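Predicted ATPase of the ABC class (Vibrio vulnificus, PDB 5D6A) probably hydrolyses ATP as an ATPase of the ABC class, and is seen here bound to the non-hydrolysable ATP analogue AMP-PNP. Local coordinates at residues S71-A75 and Q547-L551; D297-M301 and R555-V559; F369-D373 and S412-L416. One frame throughout, in Å; residues are numbered along the deposited sequence.

How the contacts relate
Contacts 1 and 2 illustrate how the regions of a multidomain ATPase are tied together by its later segments. They draw on neighbouring parts of the C-terminal region: 547-551 meets a strand of the N-terminal region and 555-559 meets the P-loop region, the two contact centres lying about 26 Å apart. Contact 3 lies wholly within the P-loop region, about 27 Å from contact 2 between centres and about 11 Å between nearest atoms. Contacts 1 and 3 are farther separated, with centres about 50 Å apart on opposite sides of the chain's centre. The side chain of Met370 in contact 3 is about 11 Å from a bound AMP-PNP, so the contact does not touch the nucleotide.

Contact 1 (S71-A75 and Q547-L551)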
loop_
_atom_site.group_PDB
_atom_site.type_symbol
_atom_site.label_atom_id
_atom_site.label_comp_id
_atom_site.label_asym_id
_atom_site.label_seq_id
_atom_site.Cartn_x
_atom_site.Cartn_y
_atom_site.Cartn_z
ATOM N N SER A 71 16.775 -15.916 16.580
ATOM C CA SER A 71 16.448 -17.244 17.085
ATOM C C SER A 71 15.262 -17.173 18.033
ATOM O O SER A 71 15.176 -16.262 18.856
ATOM C CB SER A 71 17.646 -17.858 17.810
ATOM O OG SER A 71 18.738 -18.034 16.930
ATOM N N ARG A 72 14.359 -18.144 17.916
ATOM C CA ARG A 72 13.157 -18.196 18.740
ATOM C C ARG A 72 13.397 -18.923 20.064
ATOM O O ARG A 72 14.000 -20.000 20.097
ATOM C CB ARG A 72 12.028 -18.894 17.984
ATOM C CG ARG A 72 11.661 -18.260 16.652
ATOM C CD ARG A 72 10.480 -18.990 16.040
ATOM N NE ARG A 72 10.083 -18.470 14.731
ATOM C CZ ARG A 72 9.255 -17.443 14.528
ATOM N NH1 ARG A 72 8.731 -16.771 15.550
ATOM N NH2 ARG A 72 8.961 -17.075 13.288
ATOM N N PHE A 73 12.917 -18.314 21.147
ATOM C CA PHE A 73 13.033 -18.852 22.502
ATOM C C PHE A 73 11.666 -18.880 23.181
ATOM O O PHE A 73 10.757 -18.149 22.793
ATOM C CB PHE A 73 13.969 -17.975 23.343
ATOM C CG PHE A 73 15.433 -18.211 23.095
ATOM C CD1 PHE A 73 16.005 -17.938 21.859
ATOM C CD2 PHE A 73 16.256 -18.650 24.127
ATOM C CE1 PHE A 73 17.358 -18.143 21.646
ATOM C CE2 PHE A 73 17.612 -18.847 23.921
ATOM C CZ PHE A 73 18.164 -18.593 22.679
ATOM N N ARG A 74 11.528 -19.734 24.190
ATOM C CA ARG A 74 10.300 -19.822 24.977
ATOM C C ARG A 74 10.674 -20.119 26.414
ATOM O O ARG A 74 11.667 -20.793 26.672
ATOM C CB ARG A 74 9.353 -20.907 24.456
ATOM C CG ARG A 74 8.852 -20.675 23.041
ATOM C CD ARG A 74 7.800 -21.691 22.621
ATOM N NE ARG A 74 8.291 -23.071 22.664
ATOM C CZ ARG A 74 8.071 -23.940 23.652
ATOM N NH1 ARG A 74 7.334 -23.615 24.710
ATOM N NH2 ARG A 74 8.581 -25.162 23.568
ATOM N N ALA A 75 9.883 -19.608 27.350
ATOM C CA ALA A 75 10.140 -19.827 28.768
ATOM C C ALA A 75 8.838 -20.127 29.487
ATOM O O ALA A 75 7.821 -19.487 29.232
ATOM C CB ALA A 75 10.813 -18.611 29.378
ATOM N N GLN A 547 4.823 -23.236 17.603
ATOM C CA GLN A 547 5.033 -22.487 18.837
ATOM C C GLN A 547 5.816 -21.183 18.629
ATOM O O GLN A 547 6.879 -20.988 19.218
ATOM C CB GLN A 547 5.691 -23.395 19.883
ATOM C CG GLN A 547 4.793 -24.565 20.273
ATOM C CD GLN A 547 5.440 -25.540 21.238
ATOM O OE1 GLN A 547 6.664 -25.642 21.312
ATOM N NE2 GLN A 547 4.613 -26.283 21.968
ATOM N N HIS A 548 5.274 -20.293 17.793
ATOM C CA HIS A 548 5.910 -18.999 17.538
ATOM C C HIS A 548 5.394 -17.965 18.534
ATOM O O HIS A 548 4.280 -18.088 19.052
ATOM C CB HIS A 548 5.637 -18.483 16.118
ATOM C CG HIS A 548 6.108 -19.393 15.027
ATOM N ND1 HIS A 548 7.344 -20.003 15.043
ATOM C CD2 HIS A 548 5.547 -19.718 13.837
ATOM C CE1 HIS A 548 7.498 -20.715 13.940
ATOM N NE2 HIS A 548 6.423 -20.555 13.188
ATOM N N GLY A 549 6.202 -16.937 18.781
ATOM C CA GLY A 549 5.834 -15.867 19.704
ATOM C C GLY A 549 5.228 -14.652 19.022
ATOM O O GLY A 549 4.811 -13.706 19.691
ATOM N N ASP A 550 5.172 -14.678 17.691
ATOM C CA ASP A 550 4.623 -13.560 16.917
ATOM C C ASP A 550 3.332 -13.945 16.185
ATOM O O ASP A 550 3.239 -13.857 14.956
ATOM C CB ASP A 550 5.681 -12.991 15.952
ATOM C CG ASP A 550 6.352 -14.061 15.098
ATOM O OD1 ASP A 550 6.148 -15.264 15.360
ATOM O OD2 ASP A 550 7.105 -13.693 14.168
ATOM N N LEU A 551 2.342 -14.366 16.970
ATOM C CA LEU A 551 1.024 -14.743 16.466
ATOM C C LEU A 551 -0.066 -14.115 17.343
ATOM O O LEU A 551 0.066 -14.063 18.570
ATOM C CB LEU A 551 0.864 -16.264 16.471
ATOM C CG LEU A 551 1.792 -17.093 15.578
ATOM C CD1 LEU A 551 1.622 -18.574 15.876
ATOM C CD2 LEU A 551 1.533 -16.807 14.105
#
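Arg72 and Arg74 reach from strand 71-78, part of the antiparallel sheet of the N-terminal region, to a loop of the C-terminal region that precedes helix 556-564. Alternation along the strand puts both arginines on the loop side and turns Phe73 away.

The charged interaction is a salt bridge. Arg72 is extended from CG to NE, which carries its guanidinium past His548 to Asp550, where NH1 donates to OD1 at 3.0 Å with an N-H...O angle of 148°. The donor meets OD1 from above the carboxylate plane. OD2 of the same carboxylate is bridged by Arg143, so two arginines share Asp550 and probably favour its ionised form.

A face contact is the second kind. His548 lies over one face of the Arg72 guanidinium, the two planes 34° apart, with ND1 3.1 Å above the guanidinium plane and displaced toward its rim. Although ND1 is 3.2 Å from Arg72 NE, the angle is too poor for a hydrogen bond, and the approach is that of one flat group leaning over another.

Polar packing links the remaining pair. Arg74 forms salt bridges with Asp60 and Glu139 of its own sheet and a cation-pi contact with Phe58. A bend at chi3 brings its guanidinium beside Gln547, whose amide covers one face with the planes 56° apart. There Gln547 CD sits 3.8 Å above the centre of the guanidinium, while OE1 approaches Arg74 NH2 to 3.0 Å without forming a hydrogen bond.

Contact 2 (D297-M301 and R555-V559); sequences DGSAM and RPIDV
Arg555 crosses from the N-cap position of helix 556-564 to the turn at 297-301. Its CB points toward that turn, and the chain runs on extended through CG before bending at chi3 (-62°). CD passes 3.3 Å from Gly298 O. NE turns back to its own segment and donates to Asp558 OD2 at 2.8 Å, while NH2 binds Asp558 OD1, a side-on grip that fixes the rotation of the guanidinium. At the far end NH1 donates to two backbone carbonyls, Gly298 O at 2.8 Å and Ala300 O at 2.9 Å. Both acceptors lie in the guanidinium plane, and the bond to Ala300 O is nearly straight (172°).

Gly298 O belongs to the type I turn from Asp297 to Ala300, and Ala300 O, which also accepts from Gln502 NE2, follows at its end; an Asx turn (Asp297 OD1 accepting from Ser299 N) reinforces it. Beside this polar edge, selenomethionine Met301 brings CE to 3.6 Å from Ile557 CG1, and Ile557 CG2 covers one face of the guanidinium.

The chemistry implies a division of labour: Asp558 holds the arginine side-on and probably balances its charge, while carbonyls of the P-loop region receive NH1, joining the two regions through main chain.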
loop_
_atom_site.group_PDB
_atom_site.type_symbol
_atom_site.label_atom_id
_atom_site.label_comp_id
_atom_site.label_asym_id
_atom_site.label_seq_id
_atom_site.Cartn_x
_atom_site.Cartn_y
_atom_site.Cartn_z
ATOM N N ASP A 297 -19.159 -3.519 17.343
ATOM C CA ASP A 297 -19.455 -4.885 16.966
ATOM C C ASP A 297 -18.161 -5.531 16.458
ATOM O O ASP A 297 -17.526 -5.015 15.539
ATOM C CB ASP A 297 -20.532 -4.873 15.880
ATOM C CG ASP A 297 -20.943 -6.253 15.437
ATOM O OD1 ASP A 297 -20.189 -7.230 15.654
ATOM O OD2 ASP A 297 -22.031 -6.351 14.850
ATOM N N GLY A 298 -17.779 -6.651 17.066
ATOM C CA GLY A 298 -16.544 -7.355 16.719
ATOM C C GLY A 298 -16.419 -7.797 15.272
ATOM O O GLY A 298 -15.308 -7.929 14.758
ATOM N N SER A 299 -17.554 -8.021 14.613
ATOM C CA SER A 299 -17.567 -8.476 13.219
ATOM C C SER A 299 -17.654 -7.345 12.187
ATOM O O SER A 299 -17.673 -7.608 10.984
ATOM C CB SER A 299 -18.739 -9.434 13.009
ATOM O OG SER A 299 -19.971 -8.793 13.295
ATOM N N ALA A 300 -17.701 -6.096 12.648
ATOM C CA ALA A 300 -17.811 -4.947 11.740
ATOM C C ALA A 300 -16.694 -4.929 10.695
ATOM O O ALA A 300 -15.511 -4.969 11.040
ATOM C CB ALA A 300 -17.815 -3.649 12.530
HETATM N N MSE A 301 -17.083 -4.866 9.421
HETATM C CA MSE A 301 -16.133 -4.866 8.308
HETATM C C MSE A 301 -16.250 -3.620 7.485
HETATM O O MSE A 301 -17.331 -3.289 7.003
HETATM C CB MSE A 301 -16.432 -6.068 7.407
HETATM C CG MSE A 301 -15.628 -6.084 6.100
HETATM SE SE MSE A 301 -13.688 -6.242 6.432
HETATM C CE MSE A 301 -13.702 -8.061 7.181
ATOM N N ARG A 555 -9.613 -12.515 13.352
ATOM C CA ARG A 555 -11.052 -12.706 13.253
ATOM C C ARG A 555 -11.338 -13.699 12.131
ATOM O O ARG A 555 -10.649 -13.688 11.108
ATOM C CB ARG A 555 -11.762 -11.399 12.929
ATOM C CG ARG A 555 -11.577 -10.295 13.950
ATOM C CD ARG A 555 -12.504 -9.135 13.632
ATOM N NE ARG A 555 -12.222 -8.542 12.328
ATOM C CZ ARG A 555 -12.979 -7.615 11.745
ATOM N NH1 ARG A 555 -14.090 -7.174 12.331
ATOM N NH2 ARG A 555 -12.632 -7.134 10.559
ATOM N N PRO A 556 -12.347 -14.567 12.316
ATOM C CA PRO A 556 -12.710 -15.513 11.256
ATOM C C PRO A 556 -13.026 -14.797 9.945
ATOM O O PRO A 556 -12.661 -15.271 8.870
ATOM C CB PRO A 556 -13.968 -16.189 11.801
ATOM C CG PRO A 556 -13.842 -16.090 13.279
ATOM C CD PRO A 556 -13.079 -14.826 13.568
ATOM N N ILE A 557 -13.695 -13.655 10.050
ATOM C CA ILE A 557 -14.060 -12.870 8.878
ATOM C C ILE A 557 -12.814 -12.355 8.149
ATOM O O ILE A 557 -12.826 -12.208 6.930
ATOM C CB ILE A 557 -15.012 -11.701 9.250
ATOM C CG1 ILE A 557 -15.591 -11.058 7.987
ATOM C CG2 ILE A 557 -14.307 -10.668 10.125
ATOM C CD1 ILE A 557 -16.622 -9.982 8.263
ATOM N N ASP A 558 -11.740 -12.095 8.888
ATOM C CA ASP A 558 -10.495 -11.624 8.273
ATOM C C ASP A 558 -9.756 -12.755 7.548
ATOM O O ASP A 558 -9.152 -12.530 6.499
ATOM C CB ASP A 558 -9.594 -10.945 9.311
ATOM C CG ASP A 558 -10.156 -9.612 9.794
ATOM O OD1 ASP A 558 -10.899 -8.955 9.031
ATOM O OD2 ASP A 558 -9.843 -9.208 10.932
ATOM N N VAL A 559 -9.810 -13.964 8.102
ATOM C CA VAL A 559 -9.176 -15.125 7.473
ATOM C C VAL A 559 -9.840 -15.357 6.116
ATOM O O VAL A 559 -9.164 -15.625 5.117
ATOM C CB VAL A 559 -9.318 -16.394 8.335
ATOM C CG1 VAL A 559 -8.722 -17.599 7.623
ATOM C CG2 VAL A 559 -8.646 -16.205 9.686
#

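Contact 3 (F369-D373 and S412-L416); sequences FMIRD and SGDYL
The Tyr415 ring has Ile371 CG2 near its plane at one edge, 4.0 Å from CE1, and its hydroxyl reaches the main chain of selenomethionine Met370. These residues belong to the P-loop ATPase fold: 369-373 covers the end of helix 367-370 and the residues that follow it, whereas 412-416 lies in the loop between strands 404-408 and 421-425 of the mixed sheet. The Asp414 and Ile371 side chains cross at about a right angle, the carboxylate bringing OD1 to 3.4 Å from Ile371 CG2.

One weak hydrogen bond joins the segments, from Tyr415 OH to Met370 O at 2.7 Å. Leu390 and Val391 of helix 390-401, with Leu262 of strand 260-264, pack against Tyr415.

Ile371, the first residue beyond the helix, is the meeting point. Its CG2 is anti to the carbonyl carbon and lies among Ser412, Asp414 and Tyr415, while Gly411 of the second subunit also packs on Ile371; the contact therefore borders the dimer interface. Ser412 N is hydrogen-bonded to OE2 of Glu362, which directly follows strand 357-361 and probably occupies the place where ABC ATPases carry the glutamate after Walker B, so the contact appears to adjoin the second shell of the nucleotide site. Beside that bond, Ile371 CG2 lies 3.4 Å from Ser412 CB.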
loop_
_atom_site.group_PDB
_atom_site.type_symbol
_atom_site.label_atom_id
_atom_site.label_comp_id
_atom_site.label_asym_id
_atom_site.label_seq_id
_atom_site.Cartn_x
_atom_site.Cartn_y
_atom_site.Cartn_z
ATOM N N PHE A 369 -21.380 2.650 -7.363
ATOM C CA PHE A 369 -21.908 1.625 -6.469
ATOM C C PHE A 369 -22.792 2.177 -5.347
ATOM O O PHE A 369 -23.685 1.479 -4.861
ATOM C CB PHE A 369 -20.736 0.828 -5.873
ATOM C CG PHE A 369 -21.133 -0.130 -4.786
ATOM C CD1 PHE A 369 -21.723 -1.348 -5.093
ATOM C CD2 PHE A 369 -20.890 0.176 -3.451
ATOM C CE1 PHE A 369 -22.081 -2.235 -4.089
ATOM C CE2 PHE A 369 -21.244 -0.707 -2.445
ATOM C CZ PHE A 369 -21.840 -1.914 -2.765
HETATM N N MSE A 370 -22.543 3.422 -4.948
HETATM C CA MSE A 370 -23.298 4.050 -3.863
HETATM C C MSE A 370 -24.639 4.583 -4.292
HETATM O O MSE A 370 -25.673 4.192 -3.745
HETATM C CB MSE A 370 -22.496 5.220 -3.299
HETATM C CG MSE A 370 -21.194 4.760 -2.653
HETATM SE SE MSE A 370 -21.562 3.460 -1.221
HETATM C CE MSE A 370 -21.744 4.746 0.260
ATOM N N ILE A 371 -24.631 5.479 -5.276
ATOM C CA ILE A 371 -25.866 6.127 -5.751
ATOM C C ILE A 371 -26.381 5.727 -7.134
ATOM O O ILE A 371 -25.690 5.082 -7.925
ATOM C CB ILE A 371 -25.733 7.671 -5.686
ATOM C CG1 ILE A 371 -24.496 8.181 -6.444
ATOM C CG2 ILE A 371 -25.633 8.122 -4.242
ATOM C CD1 ILE A 371 -24.513 7.970 -7.945
ATOM N N ARG A 372 -27.625 6.127 -7.387
ATOM C CA ARG A 372 -28.316 5.895 -8.645
ATOM C C ARG A 372 -28.266 7.216 -9.399
ATOM O O ARG A 372 -28.037 8.263 -8.793
ATOM C CB ARG A 372 -29.773 5.521 -8.359
ATOM C CG ARG A 372 -30.576 5.007 -9.547
ATOM C CD ARG A 372 -30.122 3.622 -9.981
ATOM N NE ARG A 372 -31.033 3.039 -10.964
ATOM C CZ ARG A 372 -30.938 1.801 -11.447
ATOM N NH1 ARG A 372 -29.971 0.986 -11.044
ATOM N NH2 ARG A 372 -31.826 1.374 -12.338
ATOM N N ASP A 373 -28.481 7.183 -10.709
ATOM C CA ASP A 373 -28.475 8.419 -11.487
ATOM C C ASP A 373 -29.232 8.248 -12.802
ATOM O O ASP A 373 -28.890 7.392 -13.617
ATOM C CB ASP A 373 -27.039 8.879 -11.755
ATOM C CG ASP A 373 -26.968 10.276 -12.366
ATOM O OD1 ASP A 373 -28.028 10.910 -12.565
ATOM O OD2 ASP A 373 -25.845 10.745 -12.639
ATOM N N SER A 412 -23.509 12.660 -1.469
ATOM C CA SER A 412 -24.853 12.304 -1.929
ATOM C C SER A 412 -25.885 12.594 -0.841
ATOM O O SER A 412 -25.526 12.814 0.318
ATOM C CB SER A 412 -24.905 10.827 -2.321
ATOM O OG SER A 412 -24.495 9.992 -1.249
ATOM N N GLY A 413 -27.162 12.591 -1.212
ATOM C CA GLY A 413 -28.226 12.880 -0.250
ATOM C C GLY A 413 -29.441 11.974 -0.306
ATOM O O GLY A 413 -30.347 12.108 0.517
ATOM N N ASP A 414 -29.470 11.050 -1.262
ATOM C CA ASP A 414 -30.610 10.134 -1.387
ATOM C C ASP A 414 -30.635 9.059 -0.285
ATOM O O ASP A 414 -31.641 8.367 -0.111
ATOM C CB ASP A 414 -30.662 9.507 -2.788
ATOM C CG ASP A 414 -29.359 8.848 -3.188
ATOM O OD1 ASP A 414 -28.383 8.923 -2.411
ATOM O OD2 ASP A 414 -29.308 8.262 -4.290
ATOM N N TYR A 415 -29.530 8.925 0.448
ATOM C CA TYR A 415 -29.460 7.983 1.570
ATOM C C TYR A 415 -30.226 8.492 2.788
ATOM O O TYR A 415 -30.661 7.703 3.623
ATOM C CB TYR A 415 -28.011 7.731 1.990
ATOM C CG TYR A 415 -27.267 6.725 1.156
ATOM C CD1 TYR A 415 -26.673 7.083 -0.046
ATOM C CD2 TYR A 415 -27.131 5.413 1.590
ATOM C CE1 TYR A 415 -25.977 6.155 -0.803
ATOM C CE2 TYR A 415 -26.440 4.480 0.844
ATOM C CZ TYR A 415 -25.864 4.854 -0.350
ATOM O OH TYR A 415 -25.176 3.922 -1.089
ATOM N N LEU A 416 -30.377 9.811 2.891
ATOM C CA LEU A 416 -31.079 10.435 4.020
ATOM C C LEU A 416 -32.487 9.886 4.220
ATOM O O LEU A 416 -33.021 9.911 5.332
ATOM C CB LEU A 416 -31.174 11.951 3.814
ATOM C CG LEU A 416 -29.867 12.736 3.722
ATOM C CD1 LEU A 416 -30.163 14.194 3.403
ATOM C CD2 LEU A 416 -29.065 12.609 5.008
#